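Local coordinates for SAM-dependent methyltransferase (Thiobacillus denitrificans, PDB 5EPE), which probably transfers a methyl group from S-adenosyl-L-methionine to a substrate, and binds the product cofactor S-adenosyl-L-homocysteine, at residues A[114-117]-A[121-124]; A[41-46]-A[93-98]; A[105-110]-A[124-129]; A[172-177]-A[243-248]; A[111-114]-A[118-121]. All coordinates share one frame; numbering follows the deposited sequence.

Contact 1 (A[114-117]-A[121-124]). With SAH (S-adenosyl-L-homocysteine), chain B.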
# COMPACT_ATOMS: atom_id res chain seq x y z
N TRP A 114 -20.65 18.82 -28.15
CA TRP A 114 -19.82 19.90 -28.72
C TRP A 114 -20.64 20.84 -29.63
O TRP A 114 -20.21 21.94 -29.91
CB TRP A 114 -18.63 19.32 -29.50
CG TRP A 114 -19.06 18.42 -30.58
CD1 TRP A 114 -19.57 18.77 -31.81
CD2 TRP A 114 -19.12 16.97 -30.52
NE1 TRP A 114 -19.87 17.63 -32.54
CE2 TRP A 114 -19.61 16.52 -31.78
CE3 TRP A 114 -18.80 16.03 -29.54
CZ2 TRP A 114 -19.81 15.16 -32.07
CZ3 TRP A 114 -18.98 14.66 -29.84
CH2 TRP A 114 -19.47 14.25 -31.09
N ILE A 115 -21.79 20.39 -30.11
CA ILE A 115 -22.75 21.20 -30.85
C ILE A 115 -23.05 22.54 -30.18
O ILE A 115 -23.19 23.57 -30.86
CB ILE A 115 -24.00 20.31 -31.06
CG1 ILE A 115 -23.82 19.53 -32.36
CG2 ILE A 115 -25.32 21.01 -30.96
CD1 ILE A 115 -24.70 18.32 -32.44
N ALA A 116 -23.13 22.58 -28.86
CA ALA A 116 -23.37 23.82 -28.18
C ALA A 116 -22.28 24.06 -27.19
O ALA A 116 -22.50 24.72 -26.19
CB ALA A 116 -24.71 23.82 -27.50
N GLY A 117 -21.10 23.54 -27.48
CA GLY A 117 -19.92 23.86 -26.72
C GLY A 117 -19.84 23.20 -25.39
O GLY A 117 -19.20 23.74 -24.49
N GLY A 121 -23.93 23.95 -22.21
CA GLY A 121 -24.45 24.69 -23.35
C GLY A 121 -25.54 23.94 -24.08
O GLY A 121 -26.58 24.52 -24.54
N THR A 122 -25.32 22.63 -24.23
CA THR A 122 -26.28 21.79 -24.93
C THR A 122 -27.59 21.67 -24.16
O THR A 122 -28.65 21.72 -24.76
CB THR A 122 -25.67 20.42 -25.23
OG1 THR A 122 -24.54 20.60 -26.10
CG2 THR A 122 -26.66 19.53 -25.96
N ILE A 123 -27.52 21.47 -22.85
CA ILE A 123 -28.71 21.47 -22.02
C ILE A 123 -29.49 22.78 -22.22
O ILE A 123 -30.70 22.77 -22.39
CB ILE A 123 -28.36 21.26 -20.51
CG1 ILE A 123 -27.89 19.82 -20.27
CG2 ILE A 123 -29.58 21.57 -19.64
CD1 ILE A 123 -27.23 19.53 -18.90
N THR A 124 -28.80 23.91 -22.20
CA THR A 124 -29.46 25.20 -22.39
C THR A 124 -30.12 25.28 -23.76
O THR A 124 -31.26 25.79 -23.85
CB THR A 124 -28.48 26.36 -22.22
OG1 THR A 124 -27.95 26.22 -20.91
CG2 THR A 124 -29.12 27.70 -22.35
N SAH B . -26.88 9.96 -31.27
CA SAH B . -26.34 9.05 -32.35
CB SAH B . -25.03 9.59 -32.89
CG SAH B . -23.87 9.77 -31.89
SD SAH B . -22.30 10.03 -32.69
C SAH B . -26.17 7.62 -31.89
O SAH B . -26.08 7.38 -30.67
OXT SAH B . -26.11 6.68 -32.70
C5' SAH B . -22.15 11.82 -32.92
C4' SAH B . -23.03 12.29 -34.09
O4' SAH B . -23.02 13.72 -34.15
C3' SAH B . -22.58 11.78 -35.47
O3' SAH B . -23.70 11.10 -36.07
C2' SAH B . -22.20 13.03 -36.26
O2' SAH B . -22.60 12.97 -37.62
C1' SAH B . -23.03 14.07 -35.56
N9 SAH B . -22.62 15.49 -35.61
C8 SAH B . -21.37 16.00 -35.41
N7 SAH B . -21.39 17.31 -35.45
C5 SAH B . -22.72 17.65 -35.69
C6 SAH B . -23.39 18.89 -35.86
N6 SAH B . -22.71 20.06 -35.78
N1 SAH B . -24.73 18.91 -36.06
C2 SAH B . -25.38 17.72 -36.14
N3 SAH B . -24.84 16.49 -36.02
C4 SAH B . -23.49 16.53 -35.78
O HOH W 1 -21.03 23.90 -21.97
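Thr122 holds OG1 beside its own backbone N and its methyl CG2 anti to that N (chi1 -63°), which brings the hydroxyl oxygen to 3.5 Å from Ala116 CB. The two residues sit where the cofactor-binding loop of a Rossmann-like methyltransferase fold runs into helix 119-127. OG1 meets the methyl as a neighbour alone, since its hydrogen bond goes to Gly118 O, one turn back at the N-cap of the helix. Ala116 CB points at the helix and lies alongside the backbone of Gly121 as well as the threonine. Gly121 comes closer still: its CA approaches Ala116 O at 3.4 Å, a CA-H...O contact with 153° at the hydrogen. A CB on Gly121 would run straight into that carbonyl, so the lack of a side chain lets the loop lie against the helix. The other end of the loop serves the ligand. Trp114 CG is wedged between backbone N and carbonyl carbon (chi1 58°), and the indole presents its edge to the adenine, with NE1 3.3 Å from SAH N7. The end of Ile115 leads away from the helix and lays CG1 3.6 Å from SAH C6. Where the loop leaves Ala116, one water bridges the segments, donating to Gly117 O at 3.1 Å and accepting from Gly121 N at 2.9 Å.

Contact 2 (A[41-46]-A[93-98]). With SAH (S-adenosyl-L-homocysteine), chain B.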
# COMPACT_ATOMS: atom_id res chain seq x y z
N LEU A 41 -37.18 15.41 -30.07
CA LEU A 41 -36.14 16.06 -30.88
C LEU A 41 -34.80 15.42 -30.54
O LEU A 41 -34.47 15.28 -29.34
CB LEU A 41 -36.05 17.54 -30.56
CG LEU A 41 -34.95 18.34 -31.28
CD1 LEU A 41 -35.20 18.41 -32.79
CD2 LEU A 41 -34.86 19.73 -30.69
N ASP A 42 -34.05 15.03 -31.56
CA ASP A 42 -32.74 14.35 -31.37
C ASP A 42 -31.69 15.13 -32.16
O ASP A 42 -31.71 15.14 -33.39
CB ASP A 42 -32.82 12.90 -31.79
CG ASP A 42 -31.60 12.06 -31.33
OD1 ASP A 42 -30.73 12.53 -30.50
OD2 ASP A 42 -31.53 10.88 -31.80
N LEU A 43 -30.81 15.84 -31.46
CA LEU A 43 -29.72 16.58 -32.12
C LEU A 43 -28.43 15.73 -32.18
O LEU A 43 -27.86 15.36 -31.14
CB LEU A 43 -29.42 17.86 -31.37
CG LEU A 43 -30.62 18.80 -31.23
CD1 LEU A 43 -30.17 20.13 -30.65
CD2 LEU A 43 -31.29 19.05 -32.58
N GLY A 44 -27.95 15.49 -33.39
CA GLY A 44 -26.86 14.55 -33.63
C GLY A 44 -27.39 13.14 -33.61
O GLY A 44 -26.86 12.26 -32.87
N SER A 45 -28.42 12.90 -34.43
CA SER A 45 -29.20 11.69 -34.38
C SER A 45 -28.58 10.42 -35.03
O SER A 45 -29.19 9.35 -34.98
CB SER A 45 -30.61 11.94 -34.91
OG SER A 45 -30.56 12.50 -36.19
N GLY A 46 -27.39 10.54 -35.60
CA GLY A 46 -26.66 9.41 -36.13
C GLY A 46 -27.45 8.76 -37.24
O GLY A 46 -27.91 9.47 -38.18
N GLY A 93 -28.00 18.20 -41.68
CA GLY A 93 -27.54 19.56 -41.38
C GLY A 93 -26.87 19.75 -40.03
O GLY A 93 -26.73 18.81 -39.26
N ASP A 94 -26.46 20.99 -39.77
CA ASP A 94 -25.76 21.37 -38.54
C ASP A 94 -26.81 21.67 -37.48
O ASP A 94 -27.65 22.53 -37.69
CB ASP A 94 -24.94 22.61 -38.82
CG ASP A 94 -23.96 22.97 -37.69
OD1 ASP A 94 -24.08 22.47 -36.55
OD2 ASP A 94 -23.03 23.78 -37.96
N ALA A 95 -26.74 20.99 -36.35
CA ALA A 95 -27.72 21.18 -35.28
C ALA A 95 -27.39 22.33 -34.29
O ALA A 95 -28.18 22.61 -33.35
CB ALA A 95 -27.90 19.88 -34.52
N ALA A 96 -26.23 22.96 -34.45
CA ALA A 96 -25.89 24.10 -33.61
C ALA A 96 -26.98 25.16 -33.65
O ALA A 96 -27.45 25.53 -34.73
CB ALA A 96 -24.55 24.70 -34.05
N GLY A 97 -27.37 25.66 -32.49
CA GLY A 97 -28.45 26.65 -32.37
C GLY A 97 -29.84 26.19 -32.80
O GLY A 97 -30.73 27.02 -32.93
N TYR A 98 -30.05 24.89 -33.01
CA TYR A 98 -31.33 24.40 -33.50
C TYR A 98 -32.37 24.49 -32.36
O TYR A 98 -32.20 23.90 -31.27
CB TYR A 98 -31.27 22.97 -34.07
CG TYR A 98 -32.61 22.54 -34.69
CD1 TYR A 98 -33.69 22.14 -33.88
CD2 TYR A 98 -32.82 22.61 -36.08
CE1 TYR A 98 -34.91 21.78 -34.43
CE2 TYR A 98 -34.06 22.26 -36.64
CZ TYR A 98 -35.09 21.86 -35.80
OH TYR A 98 -36.31 21.52 -36.31
N SAH B . -26.88 9.96 -31.27
CA SAH B . -26.34 9.05 -32.35
CB SAH B . -25.03 9.59 -32.89
CG SAH B . -23.87 9.77 -31.89
SD SAH B . -22.30 10.03 -32.69
C SAH B . -26.17 7.62 -31.89
O SAH B . -26.08 7.38 -30.67
OXT SAH B . -26.11 6.68 -32.70
C5' SAH B . -22.15 11.82 -32.92
C4' SAH B . -23.03 12.29 -34.09
O4' SAH B . -23.02 13.72 -34.15
C3' SAH B . -22.58 11.78 -35.47
O3' SAH B . -23.70 11.10 -36.07
C2' SAH B . -22.20 13.03 -36.26
O2' SAH B . -22.60 12.97 -37.62
C1' SAH B . -23.03 14.07 -35.56
N9 SAH B . -22.62 15.49 -35.61
C8 SAH B . -21.37 16.00 -35.41
N7 SAH B . -21.39 17.31 -35.45
C5 SAH B . -22.72 17.65 -35.69
C6 SAH B . -23.39 18.89 -35.86
N6 SAH B . -22.71 20.06 -35.78
N1 SAH B . -24.73 18.91 -36.06
C2 SAH B . -25.38 17.72 -36.14
N3 SAH B . -24.84 16.49 -36.02
C4 SAH B . -23.49 16.53 -35.78
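The Tyr98 ring lies across the ends of Leu41 and Leu43, the aromatic and the two leucines crossing at a slant, and so joins the first strand of the Rossmann-like sheet to the adenine-binding loop. Both leucines point at this loop from one face of strand 39-43. Leu41 CD1 comes to 3.8 Å from Tyr98 CE1, while Leu43 CD2 meets Tyr98 CD1 at 4.1 Å. Tyr98 reaches them because its CG stands anti to the backbone N (chi1 -175°). Leu43 has a second neighbour: CD2 also touches Ala95 CB at 4.0 Å, so one branch touches both the alanine and the ring. A type II turn from Ala95 to Tyr98, with Gly97 at positive phi, brings these two residues to the same side chain, and Ile65 on the adjacent strand packs against both. Past Leu43 the strand ends in the glycine-rich loop familiar from class I methyltransferases, where Gly44 O accepts from SAH N at 2.8 Å and a CB on Gly46 would collide with SAH CA. The purine is read by the other segment. Asp94 OD1 takes a bond from SAH N6 at 2.9 Å and, in an Asx turn, another from Ala96 N, which comes from above the carboxylate plane. Beside it, Ala95 N donates to SAH N1 over 2.9 Å, nearly straight at 174°.

Contact 3 (A[105-110]-A[124-129]). With SAH (S-adenosyl-L-homocysteine), chain B.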
# COMPACT_ATOMS: atom_id res chain seq x y z
N ASP A 105 -41.60 16.75 -25.94
CA ASP A 105 -41.68 16.10 -24.65
C ASP A 105 -40.32 15.57 -24.20
O ASP A 105 -40.08 15.41 -23.01
CB ASP A 105 -42.71 14.98 -24.76
CG ASP A 105 -44.07 15.52 -25.23
OD1 ASP A 105 -44.57 16.44 -24.56
OD2 ASP A 105 -44.53 15.20 -26.34
N VAL A 106 -39.48 15.25 -25.17
CA VAL A 106 -38.11 14.78 -24.93
C VAL A 106 -37.17 15.47 -25.91
O VAL A 106 -37.35 15.38 -27.15
CB VAL A 106 -38.00 13.25 -25.14
CG1 VAL A 106 -36.57 12.78 -24.86
CG2 VAL A 106 -38.97 12.47 -24.26
N ALA A 107 -36.17 16.18 -25.38
CA ALA A 107 -35.17 16.83 -26.21
C ALA A 107 -33.81 16.24 -25.87
O ALA A 107 -33.38 16.24 -24.69
CB ALA A 107 -35.18 18.34 -25.99
N ALA A 108 -33.16 15.65 -26.88
CA ALA A 108 -32.01 14.75 -26.65
C ALA A 108 -30.79 15.19 -27.42
O ALA A 108 -30.88 15.64 -28.53
CB ALA A 108 -32.36 13.35 -27.07
N CYS A 109 -29.63 15.03 -26.80
CA CYS A 109 -28.37 15.05 -27.52
C CYS A 109 -27.53 13.87 -26.93
O CYS A 109 -27.01 13.94 -25.81
CB CYS A 109 -27.65 16.37 -27.33
SG CYS A 109 -26.08 16.47 -28.28
N VAL A 110 -27.42 12.81 -27.72
CA VAL A 110 -26.82 11.58 -27.27
C VAL A 110 -25.40 11.45 -27.86
O VAL A 110 -25.19 10.90 -28.91
CB VAL A 110 -27.73 10.41 -27.57
CG1 VAL A 110 -27.15 9.08 -27.02
CG2 VAL A 110 -29.10 10.65 -26.93
N THR A 124 -28.80 23.91 -22.20
CA THR A 124 -29.46 25.20 -22.39
C THR A 124 -30.12 25.28 -23.76
O THR A 124 -31.26 25.79 -23.85
CB THR A 124 -28.48 26.36 -22.22
OG1 THR A 124 -27.95 26.22 -20.91
CG2 THR A 124 -29.12 27.70 -22.35
N LEU A 125 -29.46 24.75 -24.80
CA LEU A 125 -30.06 24.75 -26.13
C LEU A 125 -31.34 23.88 -26.19
O LEU A 125 -32.37 24.32 -26.73
CB LEU A 125 -29.08 24.26 -27.17
CG LEU A 125 -29.57 24.13 -28.62
CD1 LEU A 125 -29.92 25.47 -29.22
CD2 LEU A 125 -28.49 23.47 -29.44
N LEU A 126 -31.25 22.66 -25.71
CA LEU A 126 -32.34 21.68 -25.74
C LEU A 126 -33.55 22.21 -24.96
O LEU A 126 -34.70 22.04 -25.36
CB LEU A 126 -31.86 20.31 -25.18
CG LEU A 126 -30.83 19.56 -26.05
CD1 LEU A 126 -30.34 18.34 -25.31
CD2 LEU A 126 -31.46 19.13 -27.37
N ALA A 127 -33.27 22.84 -23.82
CA ALA A 127 -34.32 23.49 -23.01
C ALA A 127 -35.20 24.47 -23.78
O ALA A 127 -36.38 24.63 -23.46
CB ALA A 127 -33.68 24.19 -21.82
N GLN A 128 -34.65 25.12 -24.81
CA GLN A 128 -35.43 26.03 -25.62
C GLN A 128 -36.51 25.36 -26.45
O GLN A 128 -37.46 26.03 -26.88
CB GLN A 128 -34.53 26.83 -26.54
CG GLN A 128 -33.59 27.71 -25.74
CD GLN A 128 -32.81 28.62 -26.64
OE1 GLN A 128 -31.62 28.51 -26.76
NE2 GLN A 128 -33.49 29.46 -27.33
N SER A 129 -36.34 24.06 -26.71
CA SER A 129 -37.31 23.29 -27.48
C SER A 129 -38.30 22.52 -26.62
O SER A 129 -39.20 21.87 -27.16
CB SER A 129 -36.59 22.32 -28.42
OG SER A 129 -35.84 23.03 -29.43
N SAH B . -26.88 9.96 -31.27
CA SAH B . -26.34 9.05 -32.35
CB SAH B . -25.03 9.59 -32.89
CG SAH B . -23.87 9.77 -31.89
SD SAH B . -22.30 10.03 -32.69
C SAH B . -26.17 7.62 -31.89
O SAH B . -26.08 7.38 -30.67
OXT SAH B . -26.11 6.68 -32.70
C5' SAH B . -22.15 11.82 -32.92
C4' SAH B . -23.03 12.29 -34.09
O4' SAH B . -23.02 13.72 -34.15
C3' SAH B . -22.58 11.78 -35.47
O3' SAH B . -23.70 11.10 -36.07
C2' SAH B . -22.20 13.03 -36.26
O2' SAH B . -22.60 12.97 -37.62
C1' SAH B . -23.03 14.07 -35.56
N9 SAH B . -22.62 15.49 -35.61
C8 SAH B . -21.37 16.00 -35.41
N7 SAH B . -21.39 17.31 -35.45
C5 SAH B . -22.72 17.65 -35.69
C6 SAH B . -23.39 18.89 -35.86
N6 SAH B . -22.71 20.06 -35.78
N1 SAH B . -24.73 18.91 -36.06
C2 SAH B . -25.38 17.72 -36.14
N3 SAH B . -24.84 16.49 -36.02
C4 SAH B . -23.49 16.53 -35.78
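Strand 104-110 and helix 119-127 form the first half of a beta-alpha-beta crossover that ends in strand 134-143, and this contact is the helix lying on its own strand. Leu126 carries nearly all of it. Its CG stands beside the backbone N and anti to the carbonyl carbon (chi1 -68°), an arrangement that sends both methyls down onto the strand. CB rests on Ala107 CB at 3.9 Å. CD1 and CD2 straddle the Ala108-Cys109 peptide, CD1 3.7 Å from Cys109 N and CD2 3.7 Å from Ala108 O. CD1 also touches Cys109 CB at 3.9 Å. The leucine therefore spans three consecutive strand residues, the two that point at the helix and the backbone of the one between, whose CB faces the other side of the sheet. The small Ala107 and Cys109 let the helix come near: the CA atoms of Ala107 and Leu126 are 5.6 Å apart. Replacing Leu126 with an alanine would probably leave Ala107 CB touched but open a gap over Cys109 and the Ala108 peptide. Leu43, Ile136 and Met138, on the strands to either side, also pack on Leu126. At its far end the strand meets the ligand, where Val110 O accepts from SAH N at 3.1 Å and from Asn18 ND2. A buried strand with a helix over one face and the cofactor at its C-terminal end is typical of the Rossmann-like methyltransferase fold.

Contact 4 (A[172-177]-A[243-248])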
# COMPACT_ATOMS: atom_id res chain seq x y z
N ALA A 172 -23.65 14.65 -9.60
CA ALA A 172 -23.64 15.94 -8.88
C ALA A 172 -23.55 17.12 -9.82
O ALA A 172 -24.16 18.16 -9.54
CB ALA A 172 -22.52 16.00 -7.86
N SER A 173 -22.78 17.01 -10.91
CA SER A 173 -22.65 18.15 -11.81
C SER A 173 -24.01 18.54 -12.45
O SER A 173 -24.28 19.76 -12.61
CB SER A 173 -21.61 17.92 -12.91
OG SER A 173 -21.97 16.94 -13.86
N PHE A 174 -24.86 17.57 -12.80
CA PHE A 174 -26.22 17.89 -13.28
C PHE A 174 -27.07 18.58 -12.21
O PHE A 174 -27.77 19.58 -12.51
CB PHE A 174 -26.94 16.64 -13.76
CG PHE A 174 -26.31 15.98 -14.95
CD1 PHE A 174 -26.24 16.65 -16.15
CD2 PHE A 174 -25.83 14.69 -14.88
CE1 PHE A 174 -25.72 16.02 -17.28
CE2 PHE A 174 -25.34 14.04 -16.02
CZ PHE A 174 -25.27 14.72 -17.21
N ARG A 175 -27.02 18.06 -10.98
CA ARG A 175 -27.71 18.70 -9.84
C ARG A 175 -27.27 20.15 -9.68
O ARG A 175 -28.08 21.06 -9.58
CB ARG A 175 -27.50 17.90 -8.57
CG ARG A 175 -28.05 18.62 -7.32
CD ARG A 175 -27.85 17.79 -6.05
NE ARG A 175 -26.45 17.40 -5.76
CZ ARG A 175 -25.51 18.19 -5.24
NH1 ARG A 175 -25.77 19.46 -5.01
NH2 ARG A 175 -24.29 17.73 -4.96
N LYS A 176 -25.96 20.36 -9.74
CA LYS A 176 -25.38 21.73 -9.59
C LYS A 176 -25.75 22.65 -10.75
O LYS A 176 -25.81 23.88 -10.59
CB LYS A 176 -23.86 21.61 -9.42
CG LYS A 176 -23.39 20.98 -8.10
CD LYS A 176 -21.91 20.56 -8.17
CE LYS A 176 -21.48 19.70 -6.98
NZ LYS A 176 -20.07 19.11 -7.07
N LEU A 177 -26.03 22.10 -11.93
CA LEU A 177 -26.61 22.87 -13.00
C LEU A 177 -28.06 23.30 -12.80
O LEU A 177 -28.51 24.18 -13.50
CB LEU A 177 -26.51 22.16 -14.37
CG LEU A 177 -25.08 22.08 -14.89
CD1 LEU A 177 -25.05 21.21 -16.14
CD2 LEU A 177 -24.49 23.49 -15.16
N PHE A 243 -28.43 10.11 -19.47
CA PHE A 243 -28.98 10.72 -18.28
C PHE A 243 -30.20 11.55 -18.65
O PHE A 243 -30.14 12.40 -19.56
CB PHE A 243 -27.90 11.57 -17.63
CG PHE A 243 -26.67 10.79 -17.30
CD1 PHE A 243 -25.66 10.64 -18.22
CD2 PHE A 243 -26.52 10.20 -16.04
CE1 PHE A 243 -24.53 9.89 -17.91
CE2 PHE A 243 -25.35 9.53 -15.70
CZ PHE A 243 -24.38 9.34 -16.66
N ALA A 244 -31.29 11.32 -17.94
CA ALA A 244 -32.55 12.01 -18.14
C ALA A 244 -32.69 13.07 -17.09
O ALA A 244 -32.55 12.80 -15.89
CB ALA A 244 -33.73 11.01 -18.07
N LEU A 245 -32.97 14.29 -17.53
CA LEU A 245 -32.92 15.52 -16.70
C LEU A 245 -34.26 16.25 -16.75
O LEU A 245 -34.88 16.36 -17.82
CB LEU A 245 -31.84 16.46 -17.19
CG LEU A 245 -30.46 15.84 -17.44
CD1 LEU A 245 -29.53 16.92 -17.94
CD2 LEU A 245 -29.90 15.26 -16.15
N MSE A 246 -34.68 16.76 -15.59
CA MSE A 246 -35.77 17.74 -15.54
C MSE A 246 -35.38 18.90 -14.66
O MSE A 246 -34.95 18.71 -13.50
CB MSE A 246 -37.03 17.10 -14.98
CG MSE A 246 -37.54 15.96 -15.82
SE MSE A 246 -39.15 15.04 -15.06
CE MSE A 246 -40.24 16.66 -15.00
N ALA A 247 -35.55 20.11 -15.17
CA ALA A 247 -35.17 21.34 -14.46
C ALA A 247 -35.94 21.43 -13.16
O ALA A 247 -37.13 21.16 -13.16
CB ALA A 247 -35.46 22.56 -15.30
N ARG A 248 -35.27 21.70 -12.05
CA ARG A 248 -36.00 22.01 -10.80
C ARG A 248 -36.64 23.39 -10.91
O ARG A 248 -37.58 23.68 -10.16
CB ARG A 248 -35.10 22.04 -9.60
CG ARG A 248 -34.53 20.73 -9.23
CD ARG A 248 -33.88 20.77 -7.86
NE ARG A 248 -32.71 21.60 -7.81
CZ ARG A 248 -31.50 21.28 -8.30
NH1 ARG A 248 -31.27 20.12 -8.85
NH2 ARG A 248 -30.53 22.14 -8.22
OXT ARG A 248 -36.27 24.26 -11.75
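Helix segment 172-177 rides over strand segment 243-248 with the CA atoms of Phe174 and Leu245 7.9 Å apart and those of Arg175 and Arg248 9.0 Å apart, which leaves room for a layer of side chains between them. Phe174 is at the middle of it. Leu245 sends CD2 over one face of the Phe174 ring, 4.1 Å from the centroid, a CH-pi contact, while its CD1 touches Phe174 CD1. The far rim of the ring meets the second aromatic: Phe174 CE2 stands 3.7 Å from Phe243 CG, over a face of that ring, the two planes inclined at 41°. With an alanine at Phe174, Leu245 and Phe243 would probably lose their common partner, and a gap would open under the helix. At the chain terminus Arg248, bent at chi3, brings its guanidinium edge-on to the helix backbone: NH2 donates to Arg175 O at 3.0 Å, the oxygen lying 3° out of the guanidinium plane, and NH1 adds a weak bond to the same oxygen. Arg175 directs its own charge away, pairing with Glu228 of a third subunit and Asp163 of a second. Strand 238-247 runs between strands 134-143 and 179-186, and this helix lies on the same face of the sheet as helix 119-127, whose Val119 and Ile123 press on Phe174 from the side.

Contact 5 (A[111-114]-A[118-121]). With SAH (S-adenosyl-L-homocysteine), chain B.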
# COMPACT_ATOMS: atom_id res chain seq x y z
N GLY A 111 -24.47 12.03 -27.15
CA GLY A 111 -23.04 11.99 -27.51
C GLY A 111 -22.65 12.97 -28.59
O GLY A 111 -21.88 12.62 -29.50
N ALA A 112 -23.23 14.16 -28.60
CA ALA A 112 -22.85 15.18 -29.57
C ALA A 112 -22.85 16.57 -28.95
O ALA A 112 -23.11 17.55 -29.62
CB ALA A 112 -23.73 15.12 -30.79
N SER A 113 -22.47 16.69 -27.69
CA SER A 113 -22.67 17.96 -26.95
C SER A 113 -21.68 19.10 -27.35
O SER A 113 -21.87 20.22 -26.92
CB SER A 113 -22.65 17.71 -25.45
OG SER A 113 -21.43 17.08 -25.05
N TRP A 114 -20.65 18.82 -28.15
CA TRP A 114 -19.82 19.90 -28.72
C TRP A 114 -20.64 20.84 -29.63
O TRP A 114 -20.21 21.94 -29.91
CB TRP A 114 -18.63 19.32 -29.50
CG TRP A 114 -19.06 18.42 -30.58
CD1 TRP A 114 -19.57 18.77 -31.81
CD2 TRP A 114 -19.12 16.97 -30.52
NE1 TRP A 114 -19.87 17.63 -32.54
CE2 TRP A 114 -19.61 16.52 -31.78
CE3 TRP A 114 -18.80 16.03 -29.54
CZ2 TRP A 114 -19.81 15.16 -32.07
CZ3 TRP A 114 -18.98 14.66 -29.84
CH2 TRP A 114 -19.47 14.25 -31.09
N GLY A 118 -20.49 22.06 -25.22
CA GLY A 118 -20.35 21.27 -24.04
C GLY A 118 -21.70 20.93 -23.43
O GLY A 118 -22.75 21.26 -23.95
N VAL A 119 -21.65 20.19 -22.35
CA VAL A 119 -22.83 19.67 -21.68
C VAL A 119 -23.79 20.78 -21.26
O VAL A 119 -24.92 20.78 -21.68
CB VAL A 119 -22.45 18.81 -20.48
CG1 VAL A 119 -23.70 18.41 -19.69
CG2 VAL A 119 -21.69 17.57 -20.95
N ALA A 120 -23.29 21.80 -20.55
CA ALA A 120 -24.15 22.88 -20.07
C ALA A 120 -24.75 23.66 -21.19
O ALA A 120 -25.95 23.99 -21.16
CB ALA A 120 -23.39 23.81 -19.17
N GLY A 121 -23.93 23.95 -22.21
CA GLY A 121 -24.45 24.69 -23.35
C GLY A 121 -25.54 23.94 -24.08
O GLY A 121 -26.58 24.52 -24.54
N SAH B . -26.88 9.96 -31.27
CA SAH B . -26.34 9.05 -32.35
CB SAH B . -25.03 9.59 -32.89
CG SAH B . -23.87 9.77 -31.89
SD SAH B . -22.30 10.03 -32.69
C SAH B . -26.17 7.62 -31.89
O SAH B . -26.08 7.38 -30.67
OXT SAH B . -26.11 6.68 -32.70
C5' SAH B . -22.15 11.82 -32.92
C4' SAH B . -23.03 12.29 -34.09
O4' SAH B . -23.02 13.72 -34.15
C3' SAH B . -22.58 11.78 -35.47
O3' SAH B . -23.70 11.10 -36.07
C2' SAH B . -22.20 13.03 -36.26
O2' SAH B . -22.60 12.97 -37.62
C1' SAH B . -23.03 14.07 -35.56
N9 SAH B . -22.62 15.49 -35.61
C8 SAH B . -21.37 16.00 -35.41
N7 SAH B . -21.39 17.31 -35.45
C5 SAH B . -22.72 17.65 -35.69
C6 SAH B . -23.39 18.89 -35.86
N6 SAH B . -22.71 20.06 -35.78
N1 SAH B . -24.73 18.91 -36.06
C2 SAH B . -25.38 17.72 -36.14
N3 SAH B . -24.84 16.49 -36.02
C4 SAH B . -23.49 16.53 -35.78
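Ser113 CB faces the start of helix 119-127 and lies 3.9 Å from both C and O of Gly118. From there the side chain turns to place OG between the backbone N and the carbonyl carbon (chi1 57°). At this tip the oxygen skirts the first turn of the helix, 4.1 Å from Val119 CG2, too far for anything but packing. Its polar partner lies on strand 134-143, where it is hydrogen-bonded to Glu140 OE1. The backbone of the same serine makes the one hydrogen bond across the segments: Gly118 N donates to Ser113 O at 2.9 Å, with 148° at the hydrogen and the donor 38° out of the carbonyl plane. Closing a six-residue pi-turn, this bond folds the cofactor loop back on itself just before the helix. Gly118 is the N-cap, and its backbone angles would jam any CB against the preceding carbonyl, so glycine suits the tight entry. Other atoms of the loop line the ligand. Gly111 O lies 3.5 Å from SAH C5', Ala112 CB 3.7 Å from the ribose O4', and Ala112 CA sits under one face of the Trp114 ring, toward its rim. The loop thus leads from the C-terminal end of strand 104-110 along the cofactor to helix 119-127. There Val119 packs on Met138 and Glu140 of strand 134-143 and on Phe174 of helix 167-177, while Ala120 meets Lys176 of a second subunit.

Along the chain, contact 2 closes first, then contacts 5, 1 and 3 follow between strand 104-110 and the end of helix 119-127, and contact 4 comes last. Contacts 1 and 5 have centres only 4 Å apart and share Trp114 and Gly121; contact 3 is centred about 10 Å from contact 1 on the same helix. Strands 39-43 and 104-110 are sheet neighbours, so contacts 2 and 3 are joined by backbone hydrogen bonds between Leu41 and both Val106 and Ala108. Contacts 1, 2, 3 and 5 all touch SAH. Contact 4, centred about 21 Å from contact 2, lies where strand 238-247 and helix 167-177 meet neighbouring subunits, and Ile123 and Val119 link it to the cofactor side.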